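Local coordinates for protein Maltose/maltodextrin transport permease homologue (Bdellovibrio bacteriovorus HD100, PDB 6FFL) that binds maltotriose as the solute-binding domain of a longer chain fused to a MalF-type permease, and probably serves maltodextrin uptake through that ABC transporter, at residues F166-I171 with E176-A181; P186-T191 with R348-S353; L302-V307 with S319-N324. All coordinates share one frame; numbering follows the deposited sequence.

Contact 1. Residues F166-I171 with E176-A181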
ATOM      1  N   PHE A 166      -1.924  -7.702   2.549  1.00 12.93           N
ATOM      2  CA  PHE A 166      -3.316  -7.721   2.981  1.00 10.24           C
ATOM      3  C   PHE A 166      -3.562  -8.649   4.166  1.00 16.12           C
ATOM      4  O   PHE A 166      -4.571  -8.475   4.863  1.00 15.55           O
ATOM      5  CB  PHE A 166      -4.205  -8.093   1.798  1.00 11.28           C
ATOM      6  CG  PHE A 166      -4.297  -7.008   0.750  1.00 13.72           C
ATOM      7  CD1 PHE A 166      -3.263  -6.802  -0.159  1.00 15.81           C
ATOM      8  CD2 PHE A 166      -5.415  -6.185   0.688  1.00 13.51           C
ATOM      9  CE1 PHE A 166      -3.344  -5.791  -1.119  1.00 21.68           C
ATOM     10  CE2 PHE A 166      -5.501  -5.172  -0.275  1.00 12.46           C
ATOM     11  CZ  PHE A 166      -4.468  -4.981  -1.171  1.00 12.54           C
ATOM     12  N   PHE A 167      -2.675  -9.612   4.450  1.00 14.82           N
ATOM     13  CA  PHE A 167      -2.839 -10.325   5.717  1.00 12.97           C
ATOM     14  C   PHE A 167      -1.856  -9.879   6.792  1.00 13.09           C
ATOM     15  O   PHE A 167      -2.036 -10.243   7.960  1.00 11.85           O
ATOM     16  CB  PHE A 167      -2.800 -11.865   5.513  1.00 14.84           C
ATOM     17  CG  PHE A 167      -1.495 -12.436   5.015  1.00 13.22           C
ATOM     18  CD1 PHE A 167      -0.388 -12.562   5.859  1.00 12.17           C
ATOM     19  CD2 PHE A 167      -1.405 -12.935   3.723  1.00 15.50           C
ATOM     20  CE1 PHE A 167       0.796 -13.141   5.399  1.00 17.26           C
ATOM     21  CE2 PHE A 167      -0.226 -13.508   3.250  1.00 17.91           C
ATOM     22  CZ  PHE A 167       0.885 -13.600   4.098  1.00 17.03           C
ATOM     23  N   ALA A 168      -0.865  -9.057   6.443  1.00 12.62           N
ATOM     24  CA  ALA A 168       0.053  -8.503   7.435  1.00 10.76           C
ATOM     25  C   ALA A 168      -0.607  -7.833   8.638  1.00 14.40           C
ATOM     26  O   ALA A 168      -0.083  -7.989   9.753  1.00 12.87           O
ATOM     27  CB  ALA A 168       0.991  -7.503   6.742  1.00 13.05           C
ATOM     28  N   PRO A 169      -1.710  -7.082   8.511  1.00 12.81           N
ATOM     29  CA  PRO A 169      -2.262  -6.432   9.707  1.00 17.80           C
ATOM     30  C   PRO A 169      -2.684  -7.422  10.776  1.00 10.97           C
ATOM     31  O   PRO A 169      -2.660  -7.077  11.966  1.00 14.02           O
ATOM     32  CB  PRO A 169      -3.463  -5.644   9.163  1.00 12.01           C
ATOM     33  CG  PRO A 169      -3.165  -5.446   7.704  1.00 12.74           C
ATOM     34  CD  PRO A 169      -2.476  -6.720   7.299  1.00 13.86           C
ATOM     35  N   PHE A 170      -3.067  -8.641  10.397  1.00 12.09           N
ATOM     36  CA  PHE A 170      -3.545  -9.602  11.392  1.00 13.41           C
ATOM     37  C   PHE A 170      -2.423 -10.206  12.213  1.00 13.08           C
ATOM     38  O   PHE A 170      -2.668 -10.664  13.333  1.00 14.62           O
ATOM     39  CB  PHE A 170      -4.327 -10.733  10.718  1.00 15.41           C
ATOM     40  CG  PHE A 170      -5.509 -10.251   9.926  1.00 13.11           C
ATOM     41  CD1 PHE A 170      -6.658  -9.805  10.569  1.00 14.09           C
ATOM     42  CD2 PHE A 170      -5.467 -10.229   8.545  1.00 15.49           C
ATOM     43  CE1 PHE A 170      -7.745  -9.332   9.838  1.00 14.36           C
ATOM     44  CE2 PHE A 170      -6.550  -9.765   7.811  1.00 17.70           C
ATOM     45  CZ  PHE A 170      -7.687  -9.320   8.459  1.00 16.20           C
ATOM     46  N   ILE A 171      -1.210 -10.232  11.681  1.00 14.18           N
ATOM     47  CA  ILE A 171      -0.125 -10.943  12.356  1.00 15.31           C
ATOM     48  C   ILE A 171       0.065 -10.416  13.778  1.00 12.65           C
ATOM     49  O   ILE A 171      -0.008 -11.219  14.718  1.00 13.36           O
ATOM     50  CB  ILE A 171       1.172 -10.886  11.533  1.00 14.30           C
ATOM     51  CG1 ILE A 171       0.950 -11.571  10.183  1.00 11.66           C
ATOM     52  CG2 ILE A 171       2.303 -11.559  12.308  1.00 17.29           C
ATOM     53  CD1 ILE A 171       2.086 -11.335   9.155  1.00 12.73           C
ATOM     54  N   GLU A 176       3.148 -11.917  17.811  1.00 30.19           N
ATOM     55  CA  GLU A 176       4.365 -11.182  17.515  1.00 24.24           C
ATOM     56  C   GLU A 176       4.294 -10.492  16.152  1.00 25.97           C
ATOM     57  O   GLU A 176       3.696 -11.006  15.202  1.00 23.83           O
ATOM     58  CB  GLU A 176       5.563 -12.129  17.550  1.00 32.91           C
ATOM     59  CG  GLU A 176       5.839 -12.764  18.900  1.00 35.70           C
ATOM     60  CD  GLU A 176       6.551 -14.095  18.779  1.00 45.51           C
ATOM     61  OE1 GLU A 176       5.862 -15.139  18.648  1.00 36.52           O
ATOM     62  OE2 GLU A 176       7.803 -14.094  18.806  1.00 42.73           O
ATOM     63  N   ALA A 177       4.938  -9.326  16.060  1.00 17.28           N
ATOM     64  CA  ALA A 177       5.162  -8.668  14.777  1.00 17.58           C
ATOM     65  C   ALA A 177       5.996  -9.562  13.860  1.00 16.90           C
ATOM     66  O   ALA A 177       6.709 -10.457  14.313  1.00 18.31           O
ATOM     67  CB  ALA A 177       5.873  -7.326  14.979  1.00 20.26           C
ATOM     68  N   PHE A 178       5.924  -9.303  12.550  1.00 16.87           N
ATOM     69  CA  PHE A 178       6.635 -10.175  11.615  1.00 14.57           C
ATOM     70  C   PHE A 178       8.100  -9.801  11.446  1.00 18.33           C
ATOM     71  O   PHE A 178       8.840 -10.540  10.795  1.00 15.53           O
ATOM     72  CB  PHE A 178       5.934 -10.209  10.243  1.00 15.55           C
ATOM     73  CG  PHE A 178       5.917  -8.886   9.499  1.00 21.55           C
ATOM     74  CD1 PHE A 178       7.010  -8.473   8.756  1.00 22.58           C
ATOM     75  CD2 PHE A 178       4.769  -8.099   9.481  1.00 24.02           C
ATOM     76  CE1 PHE A 178       6.989  -7.272   8.051  1.00 26.99           C
ATOM     77  CE2 PHE A 178       4.734  -6.896   8.772  1.00 20.84           C
ATOM     78  CZ  PHE A 178       5.851  -6.485   8.056  1.00 20.79           C
ATOM     79  N   LEU A 179       8.528  -8.683  12.011  1.00 16.54           N
ATOM     80  CA  LEU A 179       9.926  -8.276  12.029  1.00 22.28           C
ATOM     81  C   LEU A 179      10.298  -7.997  13.476  1.00 27.85           C
ATOM     82  O   LEU A 179       9.521  -7.378  14.206  1.00 33.06           O
ATOM     83  CB  LEU A 179      10.119  -7.021  11.163  1.00 26.60           C
ATOM     84  CG  LEU A 179      11.422  -6.625  10.488  1.00 34.51           C
ATOM     85  CD1 LEU A 179      11.987  -7.764   9.653  1.00 28.08           C
ATOM     86  CD2 LEU A 179      11.152  -5.389   9.627  1.00 23.43           C
ATOM     87  N   LYS A 180      11.466  -8.467  13.899  1.00 26.74           N
ATOM     88  CA  LYS A 180      11.894  -8.209  15.265  1.00 31.26           C
ATOM     89  C   LYS A 180      12.212  -6.726  15.452  1.00 26.04           C
ATOM     90  O   LYS A 180      12.204  -5.932  14.508  1.00 28.33           O
ATOM     91  CB  LYS A 180      13.105  -9.063  15.622  1.00 33.81           C
ATOM     92  CG  LYS A 180      12.783 -10.528  15.829  1.00 35.42           C
ATOM     93  CD  LYS A 180      14.025 -11.297  16.217  1.00 38.03           C
ATOM     94  CE  LYS A 180      13.675 -12.698  16.681  1.00 51.54           C
ATOM     95  NZ  LYS A 180      14.874 -13.442  17.163  1.00 59.91           N
ATOM     96  N   ALA A 181      12.503  -6.358  16.704  1.00 34.87           N
ATOM     97  CA  ALA A 181      12.689  -4.951  17.045  1.00 38.56           C
ATOM     98  C   ALA A 181      13.866  -4.336  16.301  1.00 33.90           C
ATOM     99  O   ALA A 181      13.854  -3.135  16.009  1.00 31.02           O
ATOM    100  CB  ALA A 181      12.884  -4.795  18.553  1.00 42.15           C
TER

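Contact 2. Residues P186-T191 with R348-S353. With GLC (alpha-D-glucopyranose), chain B.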
ATOM      1  N   PRO A 186      13.773 -11.456  10.453  1.00 17.51           N
ATOM      2  CA  PRO A 186      12.411 -11.973  10.279  1.00 18.42           C
ATOM      3  C   PRO A 186      11.944 -12.697  11.531  1.00 16.22           C
ATOM      4  O   PRO A 186      12.730 -13.345  12.225  1.00 18.69           O
ATOM      5  CB  PRO A 186      12.543 -12.944   9.098  1.00 16.20           C
ATOM      6  CG  PRO A 186      13.767 -12.488   8.363  1.00 19.54           C
ATOM      7  CD  PRO A 186      14.700 -11.979   9.441  1.00 18.22           C
ATOM      8  N   ASN A 187      10.651 -12.567  11.818  1.00 15.77           N
ATOM      9  CA  ASN A 187      10.012 -13.238  12.942  1.00 14.80           C
ATOM     10  C   ASN A 187       8.744 -13.898  12.413  1.00 16.63           C
ATOM     11  O   ASN A 187       7.634 -13.483  12.742  1.00 16.47           O
ATOM     12  CB  ASN A 187       9.698 -12.250  14.071  1.00 16.90           C
ATOM     13  CG  ASN A 187       9.348 -12.941  15.375  1.00 21.12           C
ATOM     14  OD1 ASN A 187       9.917 -13.972  15.719  1.00 28.37           O
ATOM     15  ND2 ASN A 187       8.401 -12.371  16.105  1.00 24.37           N
ATOM     16  N   LEU A 188       8.922 -14.936  11.590  1.00 17.38           N
ATOM     17  CA  LEU A 188       7.805 -15.568  10.901  1.00 14.71           C
ATOM     18  C   LEU A 188       7.434 -16.936  11.447  1.00 14.85           C
ATOM     19  O   LEU A 188       6.292 -17.370  11.250  1.00 14.81           O
ATOM     20  CB  LEU A 188       8.116 -15.701   9.401  1.00 13.10           C
ATOM     21  CG  LEU A 188       8.615 -14.423   8.713  1.00 13.49           C
ATOM     22  CD1 LEU A 188       8.910 -14.690   7.236  1.00 14.06           C
ATOM     23  CD2 LEU A 188       7.576 -13.306   8.894  1.00 13.92           C
ATOM     24  N   ASN A 189       8.356 -17.635  12.115  1.00 13.19           N
ATOM     25  CA  ASN A 189       8.044 -18.964  12.659  1.00 14.91           C
ATOM     26  C   ASN A 189       7.362 -18.801  14.018  1.00 20.44           C
ATOM     27  O   ASN A 189       7.898 -19.138  15.078  1.00 20.59           O
ATOM     28  CB  ASN A 189       9.302 -19.819  12.768  1.00 17.84           C
ATOM     29  CG  ASN A 189       8.982 -21.249  13.195  1.00 24.14           C
ATOM     30  OD1 ASN A 189       7.837 -21.692  13.086  1.00 25.07           O
ATOM     31  ND2 ASN A 189       9.984 -21.966  13.701  1.00 28.91           N
ATOM     32  N   THR A 190       6.144 -18.269  13.971  1.00 16.18           N
ATOM     33  CA  THR A 190       5.436 -17.831  15.161  1.00 15.47           C
ATOM     34  C   THR A 190       4.023 -18.381  15.160  1.00 20.49           C
ATOM     35  O   THR A 190       3.454 -18.691  14.110  1.00 17.42           O
ATOM     36  CB  THR A 190       5.360 -16.301  15.243  1.00 19.85           C
ATOM     37  OG1 THR A 190       4.581 -15.801  14.138  1.00 17.63           O
ATOM     38  CG2 THR A 190       6.761 -15.700  15.200  1.00 18.26           C
ATOM     39  N   THR A 191       3.457 -18.493  16.363  0.64 14.72           N
ATOM     40  CA  THR A 191       2.037 -18.807  16.462  0.64 17.87           C
ATOM     41  C   THR A 191       1.210 -17.745  15.752  0.64 16.62           C
ATOM     42  O   THR A 191       0.207 -18.057  15.097  0.64 16.81           O
ATOM     43  CB  THR A 191       1.624 -18.926  17.931  0.64 20.58           C
ATOM     44  OG1 THR A 191       2.341 -20.004  18.540  0.64 24.81           O
ATOM     45  CG2 THR A 191       0.140 -19.196  18.045  0.64 27.10           C
ATOM     46  N   ARG A 348      12.073  -7.038   2.081  1.00 13.95           N
ATOM     47  CA  ARG A 348      11.814  -7.624   0.772  1.00 14.55           C
ATOM     48  C   ARG A 348      11.824  -9.147   0.843  1.00 16.80           C
ATOM     49  O   ARG A 348      10.954  -9.813   0.266  1.00 13.79           O
ATOM     50  CB  ARG A 348      12.864  -7.113  -0.221  1.00 15.80           C
ATOM     51  CG  ARG A 348      12.823  -7.767  -1.572  1.00 17.70           C
ATOM     52  CD  ARG A 348      11.744  -7.144  -2.426  1.00 16.40           C
ATOM     53  NE  ARG A 348      10.513  -7.934  -2.445  1.00 13.65           N
ATOM     54  CZ  ARG A 348       9.303  -7.428  -2.209  1.00 12.92           C
ATOM     55  NH1 ARG A 348       9.160  -6.145  -1.914  1.00 11.72           N
ATOM     56  NH2 ARG A 348       8.236  -8.209  -2.294  1.00 13.66           N
ATOM     57  N   ALA A 349      12.810  -9.717   1.546  1.00 14.12           N
ATOM     58  CA  ALA A 349      12.857 -11.160   1.732  1.00 14.45           C
ATOM     59  C   ALA A 349      11.635 -11.658   2.491  1.00 13.92           C
ATOM     60  O   ALA A 349      11.108 -12.739   2.194  1.00 16.40           O
ATOM     61  CB  ALA A 349      14.135 -11.549   2.477  1.00 14.97           C
ATOM     62  N   VAL A 350      11.178 -10.888   3.481  1.00 14.08           N
ATOM     63  CA  VAL A 350       9.997 -11.283   4.247  1.00 12.58           C
ATOM     64  C   VAL A 350       8.771 -11.324   3.345  1.00 13.55           C
ATOM     65  O   VAL A 350       8.013 -12.302   3.353  1.00 13.39           O
ATOM     66  CB  VAL A 350       9.781 -10.345   5.448  1.00 12.39           C
ATOM     67  CG1 VAL A 350       8.420 -10.631   6.087  1.00 13.84           C
ATOM     68  CG2 VAL A 350      10.888 -10.535   6.486  1.00 15.18           C
ATOM     69  N   TRP A 351       8.550 -10.264   2.558  1.00 13.31           N
ATOM     70  CA  TRP A 351       7.391 -10.257   1.664  1.00 15.79           C
ATOM     71  C   TRP A 351       7.439 -11.426   0.689  1.00 16.14           C
ATOM     72  O   TRP A 351       6.424 -12.089   0.438  1.00 13.81           O
ATOM     73  CB  TRP A 351       7.329  -8.955   0.865  1.00 11.66           C
ATOM     74  CG  TRP A 351       7.008  -7.712   1.611  1.00 12.22           C
ATOM     75  CD1 TRP A 351       7.659  -6.517   1.494  1.00 11.74           C
ATOM     76  CD2 TRP A 351       5.931  -7.495   2.548  1.00 12.48           C
ATOM     77  NE1 TRP A 351       7.065  -5.573   2.310  1.00 12.40           N
ATOM     78  CE2 TRP A 351       6.007  -6.149   2.965  1.00 15.57           C
ATOM     79  CE3 TRP A 351       4.916  -8.309   3.075  1.00 12.45           C
ATOM     80  CZ2 TRP A 351       5.117  -5.597   3.886  1.00 15.11           C
ATOM     81  CZ3 TRP A 351       4.031  -7.753   3.996  1.00 15.27           C
ATOM     82  CH2 TRP A 351       4.139  -6.411   4.386  1.00 18.45           C
ATOM     83  N   ASP A 352       8.600 -11.650   0.069  1.00 14.80           N
ATOM     84  CA  ASP A 352       8.688 -12.687  -0.956  1.00 15.89           C
ATOM     85  C   ASP A 352       8.481 -14.075  -0.366  1.00 16.55           C
ATOM     86  O   ASP A 352       7.816 -14.916  -0.978  1.00 16.10           O
ATOM     87  CB  ASP A 352      10.031 -12.599  -1.680  1.00 14.26           C
ATOM     88  CG  ASP A 352      10.136 -11.349  -2.559  1.00 19.62           C
ATOM     89  OD1 ASP A 352       9.086 -10.808  -2.949  1.00 23.70           O
ATOM     90  OD2 ASP A 352      11.266 -10.920  -2.861  1.00 22.90           O
ATOM     91  N   SER A 353       9.058 -14.334   0.811  0.54 13.61           N
ATOM     92  CA  SER A 353       8.870 -15.626   1.467  0.54 16.65           C
ATOM     93  C   SER A 353       7.420 -15.827   1.891  0.54 17.69           C
ATOM     94  O   SER A 353       6.855 -16.911   1.701  0.54 18.74           O
ATOM     95  CB  SER A 353       9.793 -15.737   2.679  0.54 18.72           C
ATOM     96  OG  SER A 353       9.669 -17.007   3.292  0.54 20.59           O
TER
HETATM   97  C1  GLC B   3       3.399  -3.761  -0.299  1.00 10.47           C
HETATM   98  C2  GLC B   3       4.887  -3.416  -0.398  1.00 10.75           C
HETATM   99  C3  GLC B   3       5.545  -4.302  -1.461  1.00 10.70           C
HETATM  100  C4  GLC B   3       5.319  -5.767  -1.131  1.00 10.69           C
HETATM  101  C5  GLC B   3       3.816  -6.048  -0.988  1.00  9.40           C
HETATM  102  C6  GLC B   3       3.594  -7.458  -0.451  1.00 11.77           C
HETATM  103  O2  GLC B   3       5.074  -2.020  -0.704  1.00 13.05           O
HETATM  104  O3  GLC B   3       6.967  -4.048  -1.505  1.00 11.62           O
HETATM  105  O4  GLC B   3       5.868  -6.573  -2.184  1.00 12.36           O
HETATM  106  O5  GLC B   3       3.265  -5.156  -0.014  1.00 12.56           O
HETATM  107  O6  GLC B   3       2.211  -7.860  -0.551  1.00 12.72           O

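Contact 3. Residues L302-V307 with S319-N324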
ATOM      1  N   LEU A 302      -3.994  19.014  -5.006  1.00 16.42           N
ATOM      2  CA  LEU A 302      -4.755  18.472  -6.126  1.00 20.45           C
ATOM      3  C   LEU A 302      -5.136  17.021  -5.860  1.00 20.47           C
ATOM      4  O   LEU A 302      -6.295  16.625  -6.051  1.00 19.66           O
ATOM      5  CB  LEU A 302      -3.945  18.589  -7.417  1.00 22.14           C
ATOM      6  CG  LEU A 302      -4.631  18.128  -8.700  1.00 26.32           C
ATOM      7  CD1 LEU A 302      -5.870  18.964  -8.992  1.00 30.18           C
ATOM      8  CD2 LEU A 302      -3.633  18.207  -9.854  1.00 29.81           C
ATOM      9  N   PHE A 303      -4.167  16.212  -5.411  1.00 17.77           N
ATOM     10  CA  PHE A 303      -4.463  14.836  -5.012  1.00 18.17           C
ATOM     11  C   PHE A 303      -5.430  14.816  -3.839  1.00 19.86           C
ATOM     12  O   PHE A 303      -6.394  14.043  -3.824  1.00 16.85           O
ATOM     13  CB  PHE A 303      -3.181  14.086  -4.641  1.00 19.12           C
ATOM     14  CG  PHE A 303      -2.401  13.594  -5.824  1.00 19.66           C
ATOM     15  CD1 PHE A 303      -2.765  12.419  -6.463  1.00 16.11           C
ATOM     16  CD2 PHE A 303      -1.299  14.295  -6.290  1.00 17.82           C
ATOM     17  CE1 PHE A 303      -2.054  11.954  -7.541  1.00 14.60           C
ATOM     18  CE2 PHE A 303      -0.587  13.839  -7.374  1.00 17.79           C
ATOM     19  CZ  PHE A 303      -0.972  12.661  -8.009  1.00 17.11           C
ATOM     20  N   ALA A 304      -5.180  15.657  -2.833  1.00 15.87           N
ATOM     21  CA  ALA A 304      -6.081  15.692  -1.682  1.00 17.70           C
ATOM     22  C   ALA A 304      -7.510  15.998  -2.115  1.00 18.78           C
ATOM     23  O   ALA A 304      -8.463  15.395  -1.609  1.00 19.25           O
ATOM     24  CB  ALA A 304      -5.583  16.717  -0.656  1.00 19.98           C
ATOM     25  N   GLU A 305      -7.675  16.895  -3.089  1.00 18.54           N
ATOM     26  CA  GLU A 305      -9.013  17.287  -3.517  1.00 21.58           C
ATOM     27  C   GLU A 305      -9.682  16.209  -4.363  1.00 22.64           C
ATOM     28  O   GLU A 305     -10.883  15.954  -4.208  1.00 26.17           O
ATOM     29  CB  GLU A 305      -8.939  18.603  -4.288  1.00 22.84           C
ATOM     30  CG  GLU A 305     -10.253  19.073  -4.889  1.00 36.81           C
ATOM     31  CD  GLU A 305     -10.086  20.384  -5.638  1.00 53.35           C
ATOM     32  OE1 GLU A 305      -9.440  20.383  -6.709  1.00 57.27           O
ATOM     33  OE2 GLU A 305     -10.578  21.419  -5.142  1.00 61.39           O
ATOM     34  N   LYS A 306      -8.934  15.567  -5.253  1.00 19.09           N
ATOM     35  CA  LYS A 306      -9.548  14.684  -6.235  1.00 20.35           C
ATOM     36  C   LYS A 306      -9.596  13.223  -5.803  1.00 17.12           C
ATOM     37  O   LYS A 306     -10.522  12.509  -6.207  1.00 21.43           O
ATOM     38  CB  LYS A 306      -8.828  14.828  -7.577  1.00 18.48           C
ATOM     39  CG  LYS A 306      -8.878  16.267  -8.094  1.00 25.95           C
ATOM     40  CD  LYS A 306      -8.992  16.341  -9.601  1.00 33.69           C
ATOM     41  CE  LYS A 306      -9.256  17.775 -10.052  1.00 42.50           C
ATOM     42  NZ  LYS A 306      -9.466  17.862 -11.521  1.00 47.98           N
ATOM     43  N   VAL A 307      -8.650  12.744  -4.990  1.00 16.57           N
ATOM     44  CA  VAL A 307      -8.673  11.357  -4.536  1.00 14.19           C
ATOM     45  C   VAL A 307      -8.623  11.229  -3.021  1.00 13.02           C
ATOM     46  O   VAL A 307      -8.585  10.110  -2.505  1.00 18.26           O
ATOM     47  CB  VAL A 307      -7.560  10.509  -5.196  1.00 16.78           C
ATOM     48  CG1 VAL A 307      -7.718  10.562  -6.722  1.00 19.52           C
ATOM     49  CG2 VAL A 307      -6.141  10.949  -4.754  1.00 18.47           C
ATOM     50  N   SER A 319      -5.304  23.286   4.819  1.00 19.57           N
ATOM     51  CA  SER A 319      -6.244  23.630   3.761  1.00 27.07           C
ATOM     52  C   SER A 319      -7.647  23.123   4.074  1.00 29.42           C
ATOM     53  O   SER A 319      -7.833  22.057   4.673  1.00 26.04           O
ATOM     54  CB  SER A 319      -5.768  23.039   2.430  1.00 32.80           C
ATOM     55  OG  SER A 319      -6.724  23.231   1.402  1.00 28.09           O
ATOM     56  N   ASP A 320      -8.644  23.908   3.646  1.00 25.57           N
ATOM     57  CA  ASP A 320     -10.037  23.459   3.684  1.00 25.66           C
ATOM     58  C   ASP A 320     -10.226  22.132   2.966  1.00 24.05           C
ATOM     59  O   ASP A 320     -11.111  21.348   3.329  1.00 26.58           O
ATOM     60  CB  ASP A 320     -10.944  24.505   3.034  1.00 25.71           C
ATOM     61  CG  ASP A 320     -11.344  25.600   3.993  1.00 43.62           C
ATOM     62  OD1 ASP A 320     -11.910  26.611   3.526  1.00 54.38           O
ATOM     63  OD2 ASP A 320     -11.076  25.455   5.205  1.00 44.18           O
ATOM     64  N   ILE A 321      -9.440  21.890   1.920  1.00 25.42           N
ATOM     65  CA  ILE A 321      -9.534  20.637   1.179  1.00 19.58           C
ATOM     66  C   ILE A 321      -9.315  19.449   2.109  1.00 24.52           C
ATOM     67  O   ILE A 321     -10.005  18.423   2.017  1.00 21.54           O
ATOM     68  CB  ILE A 321      -8.521  20.655   0.023  1.00 22.62           C
ATOM     69  CG1 ILE A 321      -8.902  21.723  -1.006  1.00 24.14           C
ATOM     70  CG2 ILE A 321      -8.390  19.273  -0.606  1.00 25.54           C
ATOM     71  CD1 ILE A 321      -7.851  21.915  -2.104  1.00 28.03           C
ATOM     72  N   VAL A 322      -8.358  19.581   3.028  1.00 19.48           N
ATOM     73  CA  VAL A 322      -8.046  18.531   3.986  1.00 19.49           C
ATOM     74  C   VAL A 322      -9.036  18.538   5.143  1.00 21.92           C
ATOM     75  O   VAL A 322      -9.583  17.494   5.519  1.00 21.58           O
ATOM     76  CB  VAL A 322      -6.598  18.701   4.477  1.00 17.13           C
ATOM     77  CG1 VAL A 322      -6.266  17.704   5.576  1.00 22.16           C
ATOM     78  CG2 VAL A 322      -5.639  18.524   3.304  1.00 19.04           C
ATOM     79  N   LYS A 323      -9.274  19.718   5.723  1.00 24.73           N
ATOM     80  CA  LYS A 323     -10.110  19.811   6.915  1.00 28.35           C
ATOM     81  C   LYS A 323     -11.545  19.381   6.647  1.00 26.18           C
ATOM     82  O   LYS A 323     -12.202  18.846   7.543  1.00 30.57           O
ATOM     83  CB  LYS A 323     -10.097  21.240   7.464  1.00 32.28           C
ATOM     84  CG  LYS A 323      -8.787  21.672   8.112  1.00 40.82           C
ATOM     85  CD  LYS A 323      -8.882  23.122   8.555  1.00 43.78           C
ATOM     86  CE  LYS A 323      -7.685  23.546   9.378  1.00 49.99           C
ATOM     87  NZ  LYS A 323      -7.715  25.022   9.620  1.00 54.87           N
ATOM     88  N   ASN A 324     -12.045  19.589   5.431  1.00 24.38           N
ATOM     89  CA  ASN A 324     -13.436  19.287   5.102  1.00 33.32           C
ATOM     90  C   ASN A 324     -13.638  17.890   4.532  1.00 27.10           C
ATOM     91  O   ASN A 324     -14.761  17.548   4.155  1.00 27.05           O
ATOM     92  CB  ASN A 324     -13.985  20.305   4.102  1.00 27.01           C
ATOM     93  CG  ASN A 324     -14.140  21.684   4.705  1.00 36.36           C
ATOM     94  OD1 ASN A 324     -14.112  21.840   5.927  1.00 32.75           O
ATOM     95  ND2 ASN A 324     -14.304  22.694   3.853  1.00 32.70           N
TER

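Contact 1. Residues F166-I171 with E176-A181
Ile-171 and Phe-178 meet across a short turn in a type 2 periplasmic-binding-protein fold, where helix 170-173 gives way to the long loop leading to helix 191-205. Between 166-171 and 176-181 the contact illustrates apolar packing with no hydrogen bond across; the polar ties of the loop go to Asn-187.

The apolar part has two members. CD1 of Ile-171 reaches CB of Phe-178 at 4.2 Å, and the two side chains cross at about a right angle. Ala-168 contributes its methyl, which lies 4.3 Å from CE2 of Phe-178 and approaches the ring obliquely. Phe-178 takes a chi1 of 64°, placing CG between its own backbone N and carbonyl carbon, and from there the ring reaches back to Ala-168. Its ring also meets that of Trp-351, and Val-350 touches it as well, so helix 346-362 packs onto the same aromatic group. Phe-166, a residue of the glycan pocket at the other end of segment 166-171, touches the bound sugar.

Backbone bonds shape 166-171, Phe-170 N to Phe-167 O at 3.1 Å and Ile-171 N to Ala-168 O at 3.2 Å. In 176-181 polar atoms turn instead to Asn-187, which bonds through its side chain to the carbonyl of Ala-177 and pairs with the backbone of Phe-178.

One contact brings methyl against carbonyl. The CG2 branch of Ile-171, opposite its own amide nitrogen about the CA-CB bond, comes within 3.3 Å of Glu-176 O.

Contact 2. Residues P186-T191 with R348-S353
Pro-186 and Val-350 bring their CA atoms to 6.5 Å where an irregular loop runs past helix 346-362. Val-350 divides its two methyls between two loop residues. CG1, set anti to the backbone N at a chi1 of 170°, meets CD2 of Leu-188 at 4.0 Å, while CG2 lies 3.9 Å from CB of Pro-186. No hydrogen bond joins the segments.

In this solute-binding fold the same helix serves the sugar pocket through its neighbouring residues. The indole of Trp-351 lies under the glucose, as in many carbohydrate-binding sites, with C6 held 3.7 Å above the ring plane and offset toward the rim. Arg-348 bends at chi2 and chi3 to put its guanidinium at the sugar's hydroxyls: NH2 bonds O4 at 2.9 Å, NH1 bonds O3 at 3.1 Å and adds a weak bond to O4. Asp-352, one helical turn on, takes NE and NH2 of Arg-348 side-on, one nitrogen to each carboxylate oxygen. Those two bonds lie nearly in the guanidinium plane yet reach the carboxylate from above, NH2 to OD1 measuring 2.8 Å, and together they fix the rotation of the arginine.

Contact 3. Residues L302-V307 with S319-N324
Ile-321 buries the most surface here, pressing its side chain against the backbone and side chains of Ala-304 and Glu-305. Its CG2 branch comes to 3.5 Å from the amide N of Glu-305 and to 3.8 Å from the methyl of Ala-304. The same branch lies 3.8 Å from CB of Glu-305, so a single methyl lies against two consecutive residues of helix 297-307. The other branch ends in CD1, which runs out along the glutamate to within 4.1 Å of OE2. Glu-305 has its CG trans to its amide N (chi1 175°) and an extended chain beyond, crossing the isoleucine obliquely with its aliphatic part.

The next residue, Val-322, adds a light touch on Ala-304 through CG2. Pro-311 of the intervening strand 310-311 touches both Ala-304 and Val-322. Short helix 320-323 starts at Ser-319, an N-cap whose OG accepts from Ile-321 N at 3.1 Å and so ties down the start of the helix that presents the isoleucine.

With no hydrogen bond or salt bridge between 302-307 and 319-324, the direct contact between the two helices is chiefly an isoleucine methyl on backbone and on aliphatic side-chain carbon, which depends on close fit rather than on direction.

Contact 1 and contact 2 touch and share one neighbourhood beside the sugar, whereas contact 3 lies on the opposite side of the chain's centre, about 32 Å from contact 1 between centres. The first two are linked through the loop between helices 170-173 and 191-205, with Phe-178 O probably accepting from Asn-187 N, and both meet helix 346-362. All three pack without hydrogen bonds between their segments, yet their surroundings differ. Contacts 1 and 2 are buried, and contact 2 adds a charged and aromatic side that grips glucose. Contact 3 is only partly buried, has the exposed Glu-305 at its margin, as contact 1 has Glu-176, and joins two helices away from the ligand.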